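Local coordinates for secreted protein (Streptomyces lividans TK24, PDB 5LXZ), which probably acts as a copper-radical oxidase of the galactose oxidase type (family AA5), captured here as a copper-bound engineered variant, at residues 82-86 against 551-555; 248-254 against 297-303. The protein carries 1 engineered substitution. All coordinates share one frame; numbering follows the deposited sequence. Where two conformers were deposited one is given.

Contact 1 of 2, residues 82-86 against 551-555; sequences GHTQL and DVDQR. With EDO (1,2-ethanediol), chain P.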
ATOM      1  N   GLY A  82      -1.506  -2.110   7.994  1.00  7.54           N
ATOM      2  CA  GLY A  82      -0.210  -1.761   7.466  1.00  7.55           C
ATOM      3  C   GLY A  82       0.795  -2.766   7.986  1.00  7.61           C
ATOM      4  O   GLY A  82       0.530  -3.466   8.962  1.00  8.11           O
ATOM      5  N   HIS A  83       1.963  -2.855   7.361  1.00  7.60           N
ATOM      6  CA  HIS A  83       2.872  -3.939   7.693  1.00  8.36           C
ATOM      7  C   HIS A  83       4.243  -3.705   7.125  1.00  8.96           C
ATOM      8  O   HIS A  83       4.370  -3.197   5.994  1.00  9.75           O
ATOM      9  CB  HIS A  83       2.360  -5.287   7.259  1.00  8.79           C
ATOM     10  CG  HIS A  83       1.704  -5.278   5.937  1.00  9.09           C
ATOM     11  ND1 HIS A  83       2.301  -4.782   4.803  1.00 10.04           N
ATOM     12  CD2 HIS A  83       0.462  -5.649   5.576  1.00 10.28           C
ATOM     13  CE1 HIS A  83       1.474  -4.912   3.784  1.00 10.79           C
ATOM     14  NE2 HIS A  83       0.348  -5.411   4.231  1.00 10.91           N
ATOM     15  N   THR A  84       5.269  -4.080   7.883  1.00  8.55           N
ATOM     16  CA  THR A  84       6.624  -4.032   7.397  1.00  8.56           C
ATOM     17  C   THR A  84       7.458  -5.069   8.166  1.00  8.16           C
ATOM     18  O   THR A  84       7.108  -5.483   9.277  1.00  8.10           O
ATOM     19  CB  THR A  84       7.181  -2.604   7.443  1.00  9.88           C
ATOM     20  OG1 THR A  84       8.288  -2.479   6.521  1.00 10.95           O
ATOM     21  CG2 THR A  84       7.576  -2.224   8.835  1.00 10.24           C
ATOM     22  N   GLN A  85       8.539  -5.517   7.550  1.00  7.36           N
ATOM     23  CA  GLN A  85       9.470  -6.440   8.185  1.00  7.35           C
ATOM     24  C   GLN A  85      10.285  -5.779   9.263  1.00  7.39           C
ATOM     25  O   GLN A  85      10.876  -4.731   9.053  1.00  8.74           O
ATOM     26  CB  GLN A  85      10.422  -7.008   7.125  1.00  7.25           C
ATOM     27  CG  GLN A  85      11.239  -8.174   7.692  1.00  7.75           C
ATOM     28  CD  GLN A  85      12.520  -8.545   6.965  1.00  8.58           C
ATOM     29  OE1 GLN A  85      13.403  -9.203   7.561  1.00  9.02           O
ATOM     30  NE2 GLN A  85      12.627  -8.232   5.698  1.00  9.22           N
ATOM     31  N   LEU A  86      10.339  -6.412  10.415  1.00  7.41           N
ATOM     32  CA  LEU A  86      11.210  -6.016  11.507  1.00  7.95           C
ATOM     33  C   LEU A  86      12.603  -6.610  11.315  1.00  8.44           C
ATOM     34  O   LEU A  86      12.833  -7.478  10.493  1.00  8.74           O
ATOM     35  CB  LEU A  86      10.619  -6.514  12.816  1.00  8.19           C
ATOM     36  CG  LEU A  86       9.254  -5.944  13.153  1.00  8.91           C
ATOM     37  CD1 LEU A  86       8.809  -6.548  14.457  1.00  9.89           C
ATOM     38  CD2 LEU A  86       9.215  -4.432  13.199  1.00  9.69           C
ATOM     39  N   ASP A 551       4.171  -0.632  -1.324  1.00  8.67           N
ATOM     40  CA  ASP A 551       5.188  -1.554  -0.828  1.00  8.88           C
ATOM     41  C   ASP A 551       6.389  -0.744  -0.423  1.00  8.61           C
ATOM     42  O   ASP A 551       7.197  -0.356  -1.238  1.00  8.56           O
ATOM     43  CB  ASP A 551       5.506  -2.541  -1.936  1.00  9.62           C
ATOM     44  CG  ASP A 551       6.516  -3.578  -1.572  1.00 11.92           C
ATOM     45  OD1 ASP A 551       7.139  -3.548  -0.485  1.00 12.18           O
ATOM     46  OD2 ASP A 551       6.657  -4.478  -2.461  1.00 12.97           O
ATOM     47  N   VAL A 552       6.498  -0.460   0.867  1.00  8.71           N
ATOM     48  CA  VAL A 552       7.620   0.331   1.331  1.00  9.19           C
ATOM     49  C   VAL A 552       8.780  -0.537   1.706  1.00  9.46           C
ATOM     50  O   VAL A 552       9.814  -0.011   2.112  1.00 10.65           O
ATOM     51  CB  VAL A 552       7.207   1.288   2.478  1.00 10.01           C
ATOM     52  CG1 VAL A 552       6.101   2.221   1.987  1.00 10.14           C
ATOM     53  CG2 VAL A 552       6.840   0.549   3.735  1.00 10.89           C
ATOM     54  N   ASP A 553       8.615  -1.847   1.608  1.00  9.26           N
ATOM     55  CA  ASP A 553       9.669  -2.792   1.988  1.00  9.93           C
ATOM     56  C   ASP A 553      10.638  -3.029   0.855  1.00  8.85           C
ATOM     57  O   ASP A 553      11.854  -3.050   1.073  1.00  8.51           O
ATOM     58  CB  ASP A 553       9.067  -4.137   2.412  1.00 11.38           C
ATOM     59  CG  ASP A 553       8.520  -4.113   3.830  1.00 14.88           C
ATOM     60  OD1 ASP A 553       7.611  -3.303   4.131  1.00 16.83           O
ATOM     61  OD2 ASP A 553       8.986  -4.939   4.651  1.00 14.15           O
ATOM     62  N   GLN A 554      10.162  -3.251  -0.373  1.00  8.49           N
ATOM     63  CA  GLN A 554      11.087  -3.694  -1.393  1.00  7.93           C
ATOM     64  C   GLN A 554      12.115  -2.596  -1.727  1.00  7.36           C
ATOM     65  O   GLN A 554      11.797  -1.441  -1.805  1.00  7.19           O
ATOM     66  CB  GLN A 554      10.424  -4.270  -2.664  1.00  8.14           C
ATOM     67  CG  GLN A 554       9.773  -3.194  -3.465  1.00  8.35           C
ATOM     68  CD  GLN A 554       9.181  -3.656  -4.784  1.00  7.58           C
ATOM     69  OE1 GLN A 554       9.650  -4.566  -5.446  1.00  7.12           O
ATOM     70  NE2 GLN A 554       8.152  -2.968  -5.191  1.00  7.18           N
ATOM     71  N   ARG A 555      13.359  -3.042  -1.904  1.00  7.12           N
ATOM     72  CA  ARG A 555      14.461  -2.191  -2.348  1.00  7.32           C
ATOM     73  C   ARG A 555      15.548  -3.162  -2.735  1.00  7.11           C
ATOM     74  O   ARG A 555      15.627  -4.267  -2.150  1.00  7.96           O
ATOM     75  CB  ARG A 555      14.954  -1.225  -1.251  1.00  7.84           C
ATOM     76  CG  ARG A 555      15.220  -1.860   0.114  1.00  8.49           C
ATOM     77  CD  ARG A 555      15.801  -0.880   1.112  1.00  8.89           C
ATOM     78  NE  ARG A 555      14.896   0.273   1.319  1.00  9.07           N
ATOM     79  CZ  ARG A 555      15.278   1.469   1.743  1.00 10.66           C
ATOM     80  NH1 ARG A 555      16.544   1.705   2.016  1.00 11.64           N
ATOM     81  NH2 ARG A 555      14.383   2.449   1.893  1.00 10.92           N
TER
HETATM   82  C1  EDO P 715       1.311  -0.479   3.973  1.00 19.36           C
HETATM   83  O1  EDO P 715       1.272  -1.849   4.406  1.00 21.21           O
HETATM   84  C2  EDO P 715       2.649   0.094   4.277  1.00 19.35           C
HETATM   85  O2  EDO P 715       2.906  -0.363   5.610  1.00 15.27           O
HETATM   86  O   HOH W   1      10.499  -7.025   3.936  1.00 14.38           O
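D553 extends its carboxylate from the loop to strand 82-85 and takes a direct hydrogen bond on each oxygen. The T84 hydroxyl donates to one, T84 OG1 to D553 OD1 being 2.6 Å, and comes in from above the carboxylate plane, 40° out of it. The other is gripped by the backbone: Q85 N lies 3.0 Å from D553 OD2, nearly straight at 169°, on the syn lone pair that faces OD1. With chi1 at -158°, T84 carries OG1 on the side opposite its own backbone N, which turns the hydroxyl to the loop. Were D553 an alanine, the T84 hydroxyl and the Q85 N-H would probably lose their acceptor in this buried place. A water extends the polar group, accepting from Q85 NE2 at 3.0 Å and donating to D553 OD2 at 2.7 Å; Q85 OE1 is taken by W583 N.

The loop belongs to the C-terminal early-set domain and, as in galactose oxidase, dips into the centre of the propeller, where strand 82-85 is an inner strand of one blade. Its turn is an Asx motif: D551 OD1 accepts from Q554 N at 3.0 Å, and D551 OD2 is hydrogen-bonded to S544 OG.

Beyond these bonds the packing is loose: the methyl V552 CG2 comes no closer than 4.4 Å to T84 OG1. An ethanediol, probably from the crystallisation liquor, lies against H83: H83 N donates to its O2 at 3.2 Å, while its O1 sits over one face of the H83 imidazole, toward the rim. H83 NE2 is hydrogen-bonded to H30 ND1.

Contact 2 of 2, residues 248-254 against 297-303; sequences YPTLTTL and TYPALFL. With CU (copper (II) ion), chain B; EDO (1,2-ethanediol), chain P.
Strands 250-253 and 301-303 run parallel, their axes 8° apart in direction and 6.8 Å apart at closest approach, and ahead of them Y298 N donates an almost straight hydrogen bond to Y248 O at 3.0 Å. Beside that bond the Y248 and Y298 rings lie nearly parallel (25°) but slid apart, centroids 4.8 Å from each other. Y298 CE2 lies over a Y248 face near the rim, 3.4 Å from Y248 CG, and Y248 CB returns a CH-pi contact over the Y298 face. T297 OG1 meets the edge of the Y248 ring and is hydrogen-bonded to G317 O; Y298 OH is hydrogen-bonded to T81 O. Farther along, threonine hydroxyls reach across to backbone carbonyls: T250 OG1 to P299 O at 2.8 Å and T252 OG1 to L301 O at 2.7 Å. T252 holds OG1 opposite its backbone N (chi1 -163°), which brings it to that carbonyl, and a water joins the same OG1 to T253 O. Buried P249 O has no polar partner; the Y298 ring lies obliquely beside it. These are first strands of successive four-stranded Kelch blades, side by side at the centre of a galactose-oxidase-like propeller, and their leading end borders the copper site, to which it contributes Y248: Y248 OH binds copper at 2.1 Å and is hydrogen-bonded to Y460 OH, while H461 and H548 also bind the metal.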
ATOM      1  N   TYR A 248      -6.018   1.263   7.221  1.00  7.45           N
ATOM      2  CA  TYR A 248      -5.166   1.729   6.110  0.70  7.97           C
ATOM      3  C   TYR A 248      -3.979   2.610   6.540  1.00  6.85           C
ATOM      4  O   TYR A 248      -3.652   3.617   5.892  1.00  7.04           O
ATOM      5  CB  TYR A 248      -5.949   2.487   5.051  0.70  9.08           C
ATOM      6  CG  TYR A 248      -6.906   1.744   4.211  0.70 11.33           C
ATOM      7  CD1 TYR A 248      -7.179   0.391   4.382  0.70 12.41           C
ATOM      8  CD2 TYR A 248      -7.494   2.429   3.166  0.70 13.80           C
ATOM      9  CE1 TYR A 248      -8.071  -0.234   3.541  0.70 14.84           C
ATOM     10  CE2 TYR A 248      -8.387   1.819   2.356  0.70 15.60           C
ATOM     11  CZ  TYR A 248      -8.667   0.500   2.537  0.70 15.91           C
ATOM     12  OH  TYR A 248      -9.553  -0.023   1.653  0.70 20.85           O
ATOM     13  N   PRO A 249      -3.286   2.261   7.623  1.00  6.30           N
ATOM     14  CA  PRO A 249      -2.075   2.999   7.951  1.00  6.31           C
ATOM     15  C   PRO A 249      -0.859   2.529   7.105  1.00  6.09           C
ATOM     16  O   PRO A 249      -0.814   1.376   6.643  1.00  6.06           O
ATOM     17  CB  PRO A 249      -1.863   2.636   9.405  1.00  6.38           C
ATOM     18  CG  PRO A 249      -2.238   1.219   9.444  1.00  6.28           C
ATOM     19  CD  PRO A 249      -3.433   1.095   8.506  1.00  6.42           C
ATOM     20  N   THR A 250       0.118   3.428   6.946  1.00  5.92           N
ATOM     21  CA  THR A 250       1.440   2.964   6.520  1.00  6.04           C
ATOM     22  C   THR A 250       2.304   2.737   7.723  1.00  6.07           C
ATOM     23  O   THR A 250       2.339   3.576   8.618  1.00  6.17           O
ATOM     24  CB  THR A 250       2.094   3.977   5.578  1.00  6.29           C
ATOM     25  OG1 THR A 250       1.444   3.835   4.308  1.00  6.51           O
ATOM     26  CG2 THR A 250       3.573   3.735   5.362  1.00  6.48           C
ATOM     27  N   LEU A 251       3.011   1.598   7.712  1.00  6.33           N
ATOM     28  CA  LEU A 251       4.083   1.315   8.659  1.00  6.89           C
ATOM     29  C   LEU A 251       5.390   1.356   7.909  1.00  6.89           C
ATOM     30  O   LEU A 251       5.513   0.677   6.882  1.00  7.50           O
ATOM     31  CB  LEU A 251       3.884  -0.069   9.252  1.00  7.05           C
ATOM     32  CG  LEU A 251       3.045  -0.143  10.533  1.00  8.52           C
ATOM     33  CD1 LEU A 251       1.700   0.452  10.442  1.00  9.33           C
ATOM     34  CD2 LEU A 251       2.974  -1.622  10.959  1.00  8.81           C
ATOM     35  N   THR A 252       6.340   2.132   8.359  1.00  7.09           N
ATOM     36  CA  THR A 252       7.607   2.273   7.640  1.00  7.54           C
ATOM     37  C   THR A 252       8.769   2.372   8.620  1.00  7.58           C
ATOM     38  O   THR A 252       8.656   2.983   9.668  1.00  7.26           O
ATOM     39  CB  THR A 252       7.521   3.473   6.654  1.00  8.30           C
ATOM     40  OG1 THR A 252       8.579   3.379   5.697  1.00  9.34           O
ATOM     41  CG2 THR A 252       7.525   4.788   7.318  1.00  8.80           C
ATOM     42  N   THR A 253       9.873   1.732   8.282  1.00  7.10           N
ATOM     43  CA  THR A 253      11.042   1.706   9.186  1.00  7.67           C
ATOM     44  C   THR A 253      11.827   2.991   9.161  1.00  7.68           C
ATOM     45  O   THR A 253      12.107   3.533   8.079  1.00  8.12           O
ATOM     46  CB  THR A 253      11.956   0.593   8.721  1.00  8.30           C
ATOM     47  OG1 THR A 253      11.212  -0.644   8.739  1.00  8.96           O
ATOM     48  CG2 THR A 253      13.193   0.493   9.595  1.00  8.75           C
ATOM     49  N   LEU A 254      12.168   3.476  10.339  1.00  7.42           N
ATOM     50  CA  LEU A 254      12.988   4.673  10.488  1.00  7.68           C
ATOM     51  C   LEU A 254      14.486   4.308  10.602  1.00  7.96           C
ATOM     52  O   LEU A 254      14.868   3.149  10.654  1.00  8.51           O
ATOM     53  CB  LEU A 254      12.523   5.456  11.717  1.00  8.57           C
ATOM     54  CG  LEU A 254      11.073   5.944  11.679  1.00  9.34           C
ATOM     55  CD1 LEU A 254      10.736   6.641  12.999  1.00 10.49           C
ATOM     56  CD2 LEU A 254      10.832   6.912  10.533  1.00 10.57           C
ATOM     57  N   THR A 297      -4.454   8.061   3.523  1.00  6.34           N
ATOM     58  CA  THR A 297      -4.170   6.671   3.902  1.00  6.56           C
ATOM     59  C   THR A 297      -3.167   6.027   2.978  1.00  6.24           C
ATOM     60  O   THR A 297      -2.924   6.481   1.867  1.00  6.12           O
ATOM     61  CB  THR A 297      -5.451   5.829   3.920  1.00  7.08           C
ATOM     62  OG1 THR A 297      -5.965   5.713   2.587  1.00  7.56           O
ATOM     63  CG2 THR A 297      -6.454   6.397   4.878  1.00  7.71           C
ATOM     64  N   TYR A 298      -2.535   4.963   3.461  1.00  5.69           N
ATOM     65  CA  TYR A 298      -1.432   4.289   2.795  1.00  5.66           C
ATOM     66  C   TYR A 298      -0.491   5.269   2.092  1.00  5.25           C
ATOM     67  O   TYR A 298      -0.147   5.076   0.897  1.00  5.22           O
ATOM     68  CB  TYR A 298      -1.904   3.172   1.848  1.00  5.63           C
ATOM     69  CG  TYR A 298      -2.485   1.961   2.523  1.00  5.89           C
ATOM     70  CD1 TYR A 298      -1.811   1.322   3.541  1.00  6.04           C
ATOM     71  CD2 TYR A 298      -3.705   1.413   2.120  1.00  5.79           C
ATOM     72  CE1 TYR A 298      -2.328   0.201   4.146  1.00  6.23           C
ATOM     73  CE2 TYR A 298      -4.242   0.306   2.731  1.00  5.97           C
ATOM     74  CZ  TYR A 298      -3.549  -0.330   3.719  1.00  6.08           C
ATOM     75  OH  TYR A 298      -4.121  -1.456   4.284  1.00  6.52           O
ATOM     76  N   PRO A 299       0.001   6.284   2.799  1.00  5.42           N
ATOM     77  CA  PRO A 299       0.980   7.162   2.165  1.00  5.21           C
ATOM     78  C   PRO A 299       2.238   6.404   1.845  1.00  5.18           C
ATOM     79  O   PRO A 299       2.730   5.636   2.642  1.00  5.46           O
ATOM     80  CB  PRO A 299       1.240   8.254   3.193  1.00  5.23           C
ATOM     81  CG  PRO A 299       0.951   7.537   4.502  1.00  5.25           C
ATOM     82  CD  PRO A 299      -0.166   6.580   4.240  1.00  5.49           C
ATOM     83  N   ALA A 300       2.788   6.590   0.653  1.00  5.03           N
ATOM     84  CA  ALA A 300       4.010   5.903   0.275  1.00  5.21           C
ATOM     85  C   ALA A 300       5.217   6.599   0.875  1.00  5.39           C
ATOM     86  O   ALA A 300       5.670   7.607   0.345  1.00  5.61           O
ATOM     87  CB  ALA A 300       4.116   5.832  -1.234  1.00  5.61           C
ATOM     88  N   LEU A 301       5.712   6.057   1.989  1.00  5.18           N
ATOM     89  CA  LEU A 301       6.736   6.693   2.817  1.00  5.43           C
ATOM     90  C   LEU A 301       7.976   5.799   2.858  1.00  5.69           C
ATOM     91  O   LEU A 301       7.914   4.694   3.393  1.00  6.78           O
ATOM     92  CB  LEU A 301       6.228   6.886   4.235  1.00  5.42           C
ATOM     93  CG  LEU A 301       4.984   7.754   4.380  1.00  5.84           C
ATOM     94  CD1 LEU A 301       4.527   7.771   5.840  1.00  6.29           C
ATOM     95  CD2 LEU A 301       5.232   9.179   3.921  1.00  6.11           C
ATOM     96  N   PHE A 302       9.086   6.321   2.376  1.00  5.80           N
ATOM     97  CA  PHE A 302      10.319   5.525   2.252  1.00  5.83           C
ATOM     98  C   PHE A 302      11.446   6.175   3.034  1.00  5.96           C
ATOM     99  O   PHE A 302      11.647   7.388   2.952  1.00  6.19           O
ATOM    100  CB  PHE A 302      10.747   5.462   0.796  1.00  6.31           C
ATOM    101  CG  PHE A 302       9.848   4.603  -0.075  1.00  6.84           C
ATOM    102  CD1 PHE A 302       8.679   5.091  -0.585  1.00  7.26           C
ATOM    103  CD2 PHE A 302      10.191   3.301  -0.362  1.00  7.54           C
ATOM    104  CE1 PHE A 302       7.860   4.282  -1.359  1.00  7.77           C
ATOM    105  CE2 PHE A 302       9.401   2.507  -1.147  1.00  8.27           C
ATOM    106  CZ  PHE A 302       8.216   2.991  -1.619  1.00  8.04           C
ATOM    107  N   LEU A 303      12.270   5.350   3.679  1.00  6.34           N
ATOM    108  CA  LEU A 303      13.444   5.873   4.356  1.00  6.83           C
ATOM    109  C   LEU A 303      14.543   6.209   3.369  1.00  7.32           C
ATOM    110  O   LEU A 303      15.012   5.344   2.606  1.00  6.92           O
ATOM    111  CB  LEU A 303      13.949   4.843   5.367  1.00  6.89           C
ATOM    112  CG  LEU A 303      15.139   5.270   6.217  1.00  7.56           C
ATOM    113  CD1 LEU A 303      14.788   6.409   7.156  1.00  8.45           C
ATOM    114  CD2 LEU A 303      15.550   4.041   7.035  1.00  8.03           C
TER
HETATM  115 CU    CU B 701      -8.970  -1.734   0.664  0.70  8.81          CU
HETATM  116  C1  EDO P 715       1.311  -0.479   3.973  1.00 19.36           C
HETATM  117  O1  EDO P 715       1.272  -1.849   4.406  1.00 21.21           O
HETATM  118  C2  EDO P 715       2.649   0.094   4.277  1.00 19.35           C
HETATM  119  O2  EDO P 715       2.906  -0.363   5.610  1.00 15.27           O
HETATM  120  O   HOH W   2      11.207   2.768   5.595  1.00 14.43           O
HETATM  121  O   HOH W   3     -11.044  -1.578   1.332  0.70 16.96           O

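Contact 2 is nested within the chain loop that contact 1 closes, and their centres lie about 8 Å apart near the middle of the propeller. Loop 551-555 touches both blades of contact 2: V552 CG2 packs 3.4 Å from L251 O, V552 CG1 the same distance from L301 O, and R555 NH2 makes a probable hydrogen bond of 3.0 Å to L303 O. One ethanediol is shared, its O2 accepting from H83 N and, at 2.9 Å, from L251 N. The side chain of H83 in contact 1 is about 11 Å from the bound copper that Y248 of contact 2 ligates. H548, another copper-site residue, precedes 551-555 in the same interstrand loop and meets the rings of Y248 and Y298.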